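PDB 4QQR: bifunctional dTDP-4-dehydrorhamnose 3,5-epimerase/dTDP-4-dehydrorhamnose reductase, which converts dTDP-4-dehydro-6-deoxy-glucose into dTDP-beta-L-rhamnose by 3,5-epimerisation and NADPH-dependent reduction, and can form the UDP sugar as well. Local coordinates for residues L233-D238 with S281-L286; R165-I170 with N265-T270; L204-E209 with Y219-P224. All coordinates share one frame; numbering follows the deposited sequence.

Contact 1. Residues L233-D238 with S281-L286; sequences LEMYRD and SIKESL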
loop_
_atom_site.group_PDB
_atom_site.type_symbol
_atom_site.label_atom_id
_atom_site.label_comp_id
_atom_site.label_asym_id
_atom_site.label_seq_id
_atom_site.Cartn_x
_atom_site.Cartn_y
_atom_site.Cartn_z
ATOM N N LEU A 233 25.956 -24.727 7.461
ATOM C CA LEU A 233 25.871 -26.048 8.092
ATOM C C LEU A 233 27.253 -26.616 8.411
ATOM O O LEU A 233 27.440 -27.257 9.448
ATOM C CB LEU A 233 25.059 -27.031 7.226
ATOM C CG LEU A 233 23.554 -27.269 7.488
ATOM C CD1 LEU A 233 22.924 -26.195 8.356
ATOM C CD2 LEU A 233 22.751 -27.423 6.199
ATOM N N GLU A 234 28.220 -26.374 7.522
ATOM C CA GLU A 234 29.592 -26.824 7.750
ATOM C C GLU A 234 30.142 -26.158 9.004
ATOM O O GLU A 234 30.773 -26.810 9.831
ATOM C CB GLU A 234 30.498 -26.501 6.555
ATOM C CG GLU A 234 30.226 -27.300 5.302
ATOM C CD GLU A 234 30.594 -26.531 4.054
ATOM O OE1 GLU A 234 30.264 -26.999 2.943
ATOM O OE2 GLU A 234 31.205 -25.441 4.177
ATOM N N MET A 235 29.889 -24.862 9.147
ATOM C CA MET A 235 30.278 -24.145 10.356
ATOM C C MET A 235 29.526 -24.629 11.589
ATOM O O MET A 235 30.071 -24.652 12.689
ATOM C CB MET A 235 30.073 -22.643 10.189
ATOM C CG MET A 235 30.894 -22.046 9.074
ATOM S SD MET A 235 30.702 -20.261 9.042
ATOM C CE MET A 235 31.655 -19.862 7.586
ATOM N N TYR A 236 28.272 -25.012 11.413
ATOM C CA TYR A 236 27.521 -25.597 12.512
ATOM C C TYR A 236 28.235 -26.851 12.994
ATOM O O TYR A 236 28.454 -27.043 14.195
ATOM C CB TYR A 236 26.103 -25.958 12.055
ATOM C CG TYR A 236 25.209 -26.369 13.198
ATOM C CD1 TYR A 236 24.680 -25.416 14.060
ATOM C CD2 TYR A 236 24.907 -27.709 13.427
ATOM C CE1 TYR A 236 23.868 -25.775 15.105
ATOM C CE2 TYR A 236 24.092 -28.083 14.486
ATOM C CZ TYR A 236 23.573 -27.108 15.316
ATOM O OH TYR A 236 22.766 -27.458 16.379
ATOM N N ARG A 237 28.608 -27.684 12.024
ATOM C CA ARG A 237 29.239 -28.974 12.258
ATOM C C ARG A 237 30.564 -28.854 12.983
ATOM O O ARG A 237 30.798 -29.570 13.950
ATOM C CB ARG A 237 29.429 -29.721 10.935
ATOM C CG ARG A 237 30.148 -31.052 11.073
ATOM C CD ARG A 237 30.800 -31.449 9.750
ATOM N NE ARG A 237 31.640 -30.371 9.232
ATOM C CZ ARG A 237 31.904 -30.177 7.942
ATOM N NH1 ARG A 237 31.391 -30.990 7.028
ATOM N NH2 ARG A 237 32.680 -29.162 7.565
ATOM N N ASP A 238 31.436 -27.959 12.534
ATOM C CA ASP A 238 32.782 -27.925 13.106
ATOM C C ASP A 238 32.806 -27.160 14.406
ATOM O O ASP A 238 33.742 -27.288 15.201
ATOM C CB ASP A 238 33.813 -27.316 12.145
ATOM C CG ASP A 238 33.825 -27.980 10.788
ATOM O OD1 ASP A 238 33.491 -29.181 10.697
ATOM O OD2 ASP A 238 34.156 -27.273 9.812
ATOM N N SER A 281 31.858 -8.814 7.232
ATOM C CA SER A 281 31.138 -9.679 6.303
ATOM C C SER A 281 30.542 -10.882 7.022
ATOM O O SER A 281 30.935 -11.192 8.150
ATOM C CB SER A 281 32.044 -10.133 5.167
ATOM O OG SER A 281 32.310 -9.048 4.307
ATOM N N ILE A 282 29.599 -11.556 6.361
ATOM C CA ILE A 282 28.838 -12.611 7.023
ATOM C C ILE A 282 29.750 -13.624 7.647
ATOM O O ILE A 282 29.684 -13.854 8.858
ATOM C CB ILE A 282 27.883 -13.369 6.107
ATOM C CG1 ILE A 282 27.877 -12.761 4.707
ATOM C CG2 ILE A 282 26.485 -13.454 6.760
ATOM C CD1 ILE A 282 28.947 -13.308 3.788
ATOM N N LYS A 283 30.614 -14.211 6.822
ATOM C CA LYS A 283 31.491 -15.282 7.285
ATOM C C LYS A 283 32.253 -14.887 8.540
ATOM O O LYS A 283 32.146 -15.579 9.561
ATOM C CB LYS A 283 32.394 -15.806 6.160
ATOM C CG LYS A 283 31.581 -16.475 5.039
ATOM C CD LYS A 283 32.438 -17.283 4.072
ATOM C CE LYS A 283 31.607 -17.744 2.867
ATOM N NZ LYS A 283 32.450 -18.383 1.805
ATOM N N GLU A 284 32.972 -13.766 8.495
ATOM C CA GLU A 284 33.716 -13.358 9.680
ATOM C C GLU A 284 32.763 -12.978 10.815
ATOM O O GLU A 284 33.050 -13.250 11.984
ATOM C CB GLU A 284 34.761 -12.255 9.390
ATOM C CG GLU A 284 34.318 -11.128 8.440
ATOM C CD GLU A 284 35.188 -9.849 8.543
ATOM O OE1 GLU A 284 36.351 -9.952 9.004
ATOM O OE2 GLU A 284 34.707 -8.742 8.167
ATOM N N SER A 285 31.621 -12.383 10.466
ATOM C CA SER A 285 30.634 -11.967 11.467
ATOM C C SER A 285 29.956 -13.180 12.092
ATOM O O SER A 285 29.727 -13.214 13.303
ATOM C CB SER A 285 29.594 -11.030 10.848
ATOM O OG SER A 285 28.689 -10.530 11.814
ATOM N N LEU A 286 29.634 -14.166 11.259
ATOM C CA LEU A 286 29.181 -15.471 11.741
ATOM C C LEU A 286 30.179 -16.103 12.722
ATOM O O LEU A 286 29.785 -16.512 13.818
ATOM C CB LEU A 286 28.924 -16.426 10.572
ATOM C CG LEU A 286 27.613 -16.242 9.814
ATOM C CD1 LEU A 286 27.678 -16.923 8.472
ATOM C CD2 LEU A 286 26.472 -16.795 10.638
#
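Met235 reaches from helix 229-239 to Lys283 and Leu286 of helix 282-291, and all the touching is apolar. Its side chain leaves the first helix toward the second and runs extended from CA to CE (chi2 -175°, chi3 -176°), which carries the thioether across. The terminal methyl CE lies against the aliphatic part of Lys283, 4.2 Å from its CG, while SD comes within 4.5 Å of Leu286 CB, one turn further along. Ile287 and Phe291, further along that helix, also touch Met235.

The polar side of the contact belongs to Lys283. It lends only its methylenes to the thioether; its ammonium runs on to a salt bridge with Glu231, on the first helix ahead of 233-238. At the start of helix 282-291, and internal to that segment, the backbone N of Ser281 donates to Glu284 OE2 over 3.0 Å, on the anti lone pair.

No hydrogen bond joins the two segments themselves, so their union rests on loose van der Waals packing of one methionine, supplemented by the nearby Lys283-Glu231 ion pair.

Contact 2. Residues R165-I170 with N265-T270; sequences RVRMPI and NELDAT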
loop_
_atom_site.group_PDB
_atom_site.type_symbol
_atom_site.label_atom_id
_atom_site.label_comp_id
_atom_site.label_asym_id
_atom_site.label_seq_id
_atom_site.Cartn_x
_atom_site.Cartn_y
_atom_site.Cartn_z
ATOM N N ARG A 165 16.378 -3.017 5.516
ATOM C CA ARG A 165 16.084 -4.296 4.877
ATOM C C ARG A 165 16.849 -5.430 5.557
ATOM O O ARG A 165 18.030 -5.673 5.262
ATOM C CB ARG A 165 16.401 -4.252 3.384
ATOM C CG ARG A 165 15.675 -3.153 2.607
ATOM C CD ARG A 165 15.854 -3.368 1.110
ATOM N NE ARG A 165 15.144 -2.407 0.269
ATOM C CZ ARG A 165 15.633 -1.893 -0.858
ATOM N NH1 ARG A 165 16.846 -2.233 -1.274
ATOM N NH2 ARG A 165 14.910 -1.032 -1.566
ATOM N N VAL A 166 16.170 -6.114 6.475
ATOM C CA VAL A 166 16.721 -7.270 7.185
ATOM C C VAL A 166 16.387 -8.525 6.390
ATOM O O VAL A 166 15.264 -8.663 5.902
ATOM C CB VAL A 166 16.134 -7.363 8.622
ATOM C CG1 VAL A 166 16.329 -8.754 9.232
ATOM C CG2 VAL A 166 16.724 -6.285 9.511
ATOM N N ARG A 167 17.368 -9.414 6.226
ATOM C CA ARG A 167 17.160 -10.709 5.561
ATOM C C ARG A 167 17.633 -11.831 6.479
ATOM O O ARG A 167 18.626 -11.668 7.193
ATOM C CB ARG A 167 17.940 -10.807 4.245
ATOM C CG ARG A 167 17.494 -9.900 3.105
ATOM C CD ARG A 167 16.992 -10.695 1.905
ATOM N NE ARG A 167 17.947 -11.694 1.470
ATOM C CZ ARG A 167 17.635 -12.771 0.756
ATOM N NH1 ARG A 167 16.392 -12.999 0.382
ATOM N NH2 ARG A 167 18.575 -13.622 0.418
ATOM N N MET A 168 16.910 -12.954 6.435
ATOM C CA MET A 168 17.209 -14.170 7.207
ATOM C C MET A 168 17.913 -13.930 8.539
ATOM O O MET A 168 19.050 -14.375 8.710
ATOM C CB MET A 168 18.069 -15.123 6.367
ATOM C CG MET A 168 17.338 -15.744 5.184
ATOM S SD MET A 168 18.401 -15.905 3.732
ATOM C CE MET A 168 17.661 -17.333 2.945
ATOM N N PRO A 169 17.249 -13.235 9.485
ATOM C CA PRO A 169 17.944 -12.795 10.712
ATOM C C PRO A 169 18.556 -13.958 11.496
ATOM O O PRO A 169 17.969 -15.048 11.531
ATOM C CB PRO A 169 16.845 -12.104 11.518
ATOM C CG PRO A 169 15.549 -12.617 10.943
ATOM C CD PRO A 169 15.807 -12.941 9.513
ATOM N N ILE A 170 19.722 -13.713 12.101
ATOM C CA ILE A 170 20.537 -14.742 12.782
ATOM C C ILE A 170 21.088 -14.254 14.123
ATOM O O ILE A 170 21.481 -13.100 14.263
ATOM C CB ILE A 170 21.725 -15.169 11.885
ATOM C CG1 ILE A 170 21.314 -16.296 10.938
ATOM C CG2 ILE A 170 22.943 -15.575 12.707
ATOM C CD1 ILE A 170 22.345 -16.582 9.874
ATOM N N ASN A 265 18.698 -13.699 -3.015
ATOM C CA ASN A 265 19.354 -12.505 -3.535
ATOM C C ASN A 265 20.621 -12.134 -2.796
ATOM O O ASN A 265 20.903 -12.665 -1.720
ATOM C CB ASN A 265 18.383 -11.296 -3.545
ATOM C CG ASN A 265 18.005 -10.805 -2.138
ATOM O OD1 ASN A 265 18.860 -10.512 -1.303
ATOM N ND2 ASN A 265 16.714 -10.701 -1.889
ATOM N N GLU A 266 21.370 -11.209 -3.397
ATOM C CA GLU A 266 22.437 -10.479 -2.714
ATOM C C GLU A 266 22.050 -8.994 -2.620
ATOM O O GLU A 266 21.532 -8.438 -3.581
ATOM C CB GLU A 266 23.778 -10.630 -3.443
ATOM C CG GLU A 266 24.914 -9.838 -2.776
ATOM C CD GLU A 266 26.305 -10.083 -3.384
ATOM O OE1 GLU A 266 26.445 -10.944 -4.289
ATOM O OE2 GLU A 266 27.260 -9.396 -2.941
ATOM N N LEU A 267 22.294 -8.370 -1.463
ATOM C CA LEU A 267 21.974 -6.960 -1.236
ATOM C C LEU A 267 23.273 -6.190 -1.143
ATOM O O LEU A 267 24.140 -6.550 -0.344
ATOM C CB LEU A 267 21.193 -6.787 0.071
ATOM C CG LEU A 267 19.671 -6.642 0.029
ATOM C CD1 LEU A 267 19.080 -7.298 -1.191
ATOM C CD2 LEU A 267 19.036 -7.215 1.279
ATOM N N ASP A 268 23.407 -5.141 -1.959
ATOM C CA ASP A 268 24.599 -4.294 -1.954
ATOM C C ASP A 268 24.776 -3.599 -0.600
ATOM O O ASP A 268 23.898 -2.873 -0.150
ATOM C CB ASP A 268 24.503 -3.249 -3.066
ATOM C CG ASP A 268 25.858 -2.639 -3.426
ATOM O OD1 ASP A 268 26.104 -2.423 -4.639
ATOM O OD2 ASP A 268 26.673 -2.374 -2.514
ATOM N N ALA A 269 25.922 -3.809 0.041
ATOM C CA ALA A 269 26.152 -3.260 1.378
ATOM C C ALA A 269 26.974 -1.968 1.389
ATOM O O ALA A 269 27.321 -1.463 2.459
ATOM C CB ALA A 269 26.787 -4.313 2.299
ATOM N N THR A 270 27.269 -1.435 0.209
ATOM C CA THR A 270 28.071 -0.221 0.076
ATOM C C THR A 270 27.610 0.921 0.979
ATOM O O THR A 270 28.405 1.487 1.741
ATOM C CB THR A 270 28.095 0.252 -1.381
ATOM O OG1 THR A 270 28.630 -0.795 -2.196
ATOM C CG2 THR A 270 28.934 1.501 -1.535
#
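Asn265 meets Arg167 through its amide, whose oxygen lies over one face of the guanidinium group. OD1 stands 3.1 Å above the plane of the Arg167 guanidinium, displaced toward its rim, and the two flat groups are tilted 40° apart. Although Arg167 NE is 3.1 Å from Asn265 OD1, the angle is too poor for a hydrogen bond; instead the partly negative oxygen, sitting above the face, is likely to be attracted by the cation. Bends of the arginine chain at chi2 and chi3 bring the group beneath the amide. Each partner is also anchored elsewhere: Asn265 ND2 bonds to the carbonyl of Phe117, and Arg167 NH1 to that of Ser263.

Two residues on, Leu267 points toward the strand end and fills the angle between the two arginines. Its CD2 is 3.6 Å from Arg167 CG and 4.5 Å from Arg165 CB, so the leucine packs on arginine methylenes. The charged end of Arg165 extends beyond it to Glu152 and Asn220.

Asp268 then forms an Asx turn, its OD2 accepting from the backbone N of Thr270 at 2.9 Å in a fairly straight bond (162°). The hydroxyl of Thr270 shares the same carboxylate oxygen, and this double grip shapes the chain just as helix 270-275 begins.

Segment 165-170 leaves the carboxy-terminal end of strand 161-166 in the parallel Rossmann sheet, the edge at which such folds gather their binding loops. Here the buried loop 265-270 closes over that edge, with the Arg167 side chain about 6 Å from a bound zinc ion.

Contact 3. Residues L204-E209 with Y219-P224; sequences LPISIE and YNFTNP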
loop_
_atom_site.group_PDB
_atom_site.type_symbol
_atom_site.label_atom_id
_atom_site.label_comp_id
_atom_site.label_asym_id
_atom_site.label_seq_id
_atom_site.Cartn_x
_atom_site.Cartn_y
_atom_site.Cartn_z
ATOM N N LEU A 204 22.039 -5.172 15.053
ATOM C CA LEU A 204 21.115 -4.483 15.952
ATOM C C LEU A 204 21.751 -3.347 16.754
ATOM O O LEU A 204 21.165 -2.280 16.879
ATOM C CB LEU A 204 20.353 -5.455 16.858
ATOM C CG LEU A 204 19.211 -6.171 16.141
ATOM C CD1 LEU A 204 18.275 -6.878 17.112
ATOM C CD2 LEU A 204 18.449 -5.176 15.286
ATOM N N PRO A 205 22.952 -3.564 17.295
ATOM C CA PRO A 205 23.608 -2.396 17.898
ATOM C C PRO A 205 23.777 -1.210 16.934
ATOM O O PRO A 205 23.482 -0.077 17.313
ATOM C CB PRO A 205 24.962 -2.960 18.337
ATOM C CG PRO A 205 24.641 -4.378 18.659
ATOM C CD PRO A 205 23.650 -4.818 17.632
ATOM N N ILE A 206 24.230 -1.485 15.711
ATOM C CA ILE A 206 24.396 -0.472 14.667
ATOM C C ILE A 206 23.109 0.305 14.403
ATOM O O ILE A 206 23.129 1.509 14.185
ATOM C CB ILE A 206 24.903 -1.129 13.349
ATOM C CG1 ILE A 206 26.408 -1.444 13.461
ATOM C CG2 ILE A 206 24.573 -0.260 12.117
ATOM C CD1 ILE A 206 26.926 -2.449 12.454
ATOM N N SER A 207 21.977 -0.386 14.442
ATOM C CA SER A 207 20.706 0.293 14.231
ATOM C C SER A 207 20.419 1.296 15.343
ATOM O O SER A 207 19.859 2.360 15.073
ATOM C CB SER A 207 19.545 -0.692 14.014
ATOM O OG SER A 207 19.147 -1.318 15.210
ATOM N N ILE A 208 20.807 0.983 16.580
ATOM C CA ILE A 208 20.705 1.979 17.657
ATOM C C ILE A 208 21.501 3.233 17.265
ATOM O O ILE A 208 21.058 4.366 17.503
ATOM C CB ILE A 208 21.229 1.473 19.043
ATOM C CG1 ILE A 208 20.547 0.173 19.504
ATOM C CG2 ILE A 208 21.077 2.545 20.094
ATOM C CD1 ILE A 208 19.054 0.174 19.438
ATOM N N GLU A 209 22.665 3.017 16.650
ATOM C CA GLU A 209 23.578 4.107 16.278
ATOM C C GLU A 209 23.048 4.949 15.121
ATOM O O GLU A 209 23.342 6.147 15.035
ATOM C CB GLU A 209 24.987 3.576 15.937
ATOM C CG GLU A 209 25.662 2.852 17.098
ATOM C CD GLU A 209 25.864 3.756 18.318
ATOM O OE1 GLU A 209 26.189 4.959 18.103
ATOM O OE2 GLU A 209 25.688 3.264 19.473
ATOM N N TYR A 219 18.106 1.639 3.922
ATOM C CA TYR A 219 19.401 0.969 4.000
ATOM C C TYR A 219 19.221 -0.533 3.879
ATOM O O TYR A 219 18.435 -1.132 4.621
ATOM C CB TYR A 219 20.129 1.259 5.314
ATOM C CG TYR A 219 20.638 2.665 5.469
ATOM C CD1 TYR A 219 19.769 3.700 5.800
ATOM C CD2 TYR A 219 21.988 2.966 5.305
ATOM C CE1 TYR A 219 20.220 5.003 5.958
ATOM C CE2 TYR A 219 22.451 4.272 5.457
ATOM C CZ TYR A 219 21.553 5.287 5.786
ATOM O OH TYR A 219 21.957 6.595 5.953
ATOM N N ASN A 220 19.933 -1.125 2.924
ATOM C CA ASN A 220 20.172 -2.558 2.909
ATOM C C ASN A 220 20.849 -2.866 4.237
ATOM O O ASN A 220 21.807 -2.194 4.617
ATOM C CB ASN A 220 21.080 -2.950 1.726
ATOM C CG ASN A 220 20.339 -2.996 0.376
ATOM O OD1 ASN A 220 19.107 -3.089 0.308
ATOM N ND2 ASN A 220 21.106 -2.955 -0.699
ATOM N N PHE A 221 20.335 -3.856 4.960
ATOM C CA PHE A 221 20.727 -4.066 6.359
ATOM C C PHE A 221 21.109 -5.530 6.609
ATOM O O PHE A 221 20.664 -6.163 7.565
ATOM C CB PHE A 221 19.604 -3.599 7.318
ATOM C CG PHE A 221 20.105 -3.128 8.661
ATOM C CD1 PHE A 221 20.954 -2.042 8.752
ATOM C CD2 PHE A 221 19.740 -3.776 9.823
ATOM C CE1 PHE A 221 21.427 -1.609 9.967
ATOM C CE2 PHE A 221 20.217 -3.340 11.044
ATOM C CZ PHE A 221 21.061 -2.252 11.106
ATOM N N THR A 222 21.936 -6.058 5.716
ATOM C CA THR A 222 22.477 -7.393 5.838
ATOM C C THR A 222 23.966 -7.165 5.856
ATOM O O THR A 222 24.419 -6.097 5.466
ATOM C CB THR A 222 22.088 -8.255 4.642
ATOM O OG1 THR A 222 22.224 -7.495 3.435
ATOM C CG2 THR A 222 20.655 -8.681 4.760
ATOM N N ASN A 223 24.720 -8.142 6.347
ATOM C CA ASN A 223 26.174 -8.058 6.344
ATOM C C ASN A 223 26.667 -8.142 4.921
ATOM O O ASN A 223 26.007 -8.750 4.079
ATOM C CB ASN A 223 26.786 -9.193 7.162
ATOM C CG ASN A 223 26.496 -9.062 8.626
ATOM O OD1 ASN A 223 25.389 -9.347 9.067
ATOM N ND2 ASN A 223 27.485 -8.627 9.396
ATOM N N PRO A 224 27.808 -7.501 4.636
ATOM C CA PRO A 224 28.421 -7.596 3.303
ATOM C C PRO A 224 28.695 -9.046 2.908
ATOM O O PRO A 224 28.991 -9.859 3.776
ATOM C CB PRO A 224 29.721 -6.809 3.466
ATOM C CG PRO A 224 29.409 -5.786 4.510
ATOM C CD PRO A 224 28.422 -6.437 5.456
#
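The carbonyl oxygen of Leu204 accepts two bonds inside the helix, one from the backbone N of Ile208 and one, at 2.8 Å, from the hydroxyl of Ser207, the residue that leans on Phe221. This hydroxyl approaches Leu204 O at a C=O...donor angle of 126°, and it is also hydrogen-bonded to the phenol of Tyr111, an NADPH-binding residue by similarity. With OG so engaged, Ser207 offers its methylene to the aromatic ring: CB lies 3.6 Å from Phe221 CZ and 4.0 Å from Phe221 CE2.

Helix 200-212 packs here against the parallel sheet of the Rossmann fold, and the chain turns from this helix into strand 217-220, the outermost strand on that side of the sheet within the chain. Phe221 projects toward the helix, its CG anti to the backbone N (chi1 -151°), which brings the far end of the ring to the helix surface. Were Phe221 replaced by an alanine, a gap would probably open against the helix, and Ile206 CG2 and Ser207 CB would lose the ring they pack on.

Ile206 supplies the second apolar touch. Its CG2 branch sits 4.0 Å from Phe221 CE1, the isoleucine and the phenylalanine running alongside in opposite senses. Leu203 and Met210 of the same helix, with Leu164 and Val166 of the neighbouring strand, also touch the phenylalanine.

In the fold
Contacts 2 and 3 are close partners, their centres 9 Å apart at adjoining strands of one sheet, and contact 3 is nested in the loop closed by contact 2. Asn220 joins them: its OD1 probably accepts from Arg165 NH1 at 2.9 Å, and its ND2 probably donates to Asp268 O at 2.8 Å. Contact 1 is more peripheral, centred 16 Å from contact 2 and 19 Å from contact 3. It is tied to contact 3 by a probable bond from Ile282 N to Pro224 O (3.2 Å) and packs on contact 2 through Leu286 and Ile170. Contact 3 lies nearest the presumed NADPH site, the Ser207 side chain being about 3 Å from that of Tyr111.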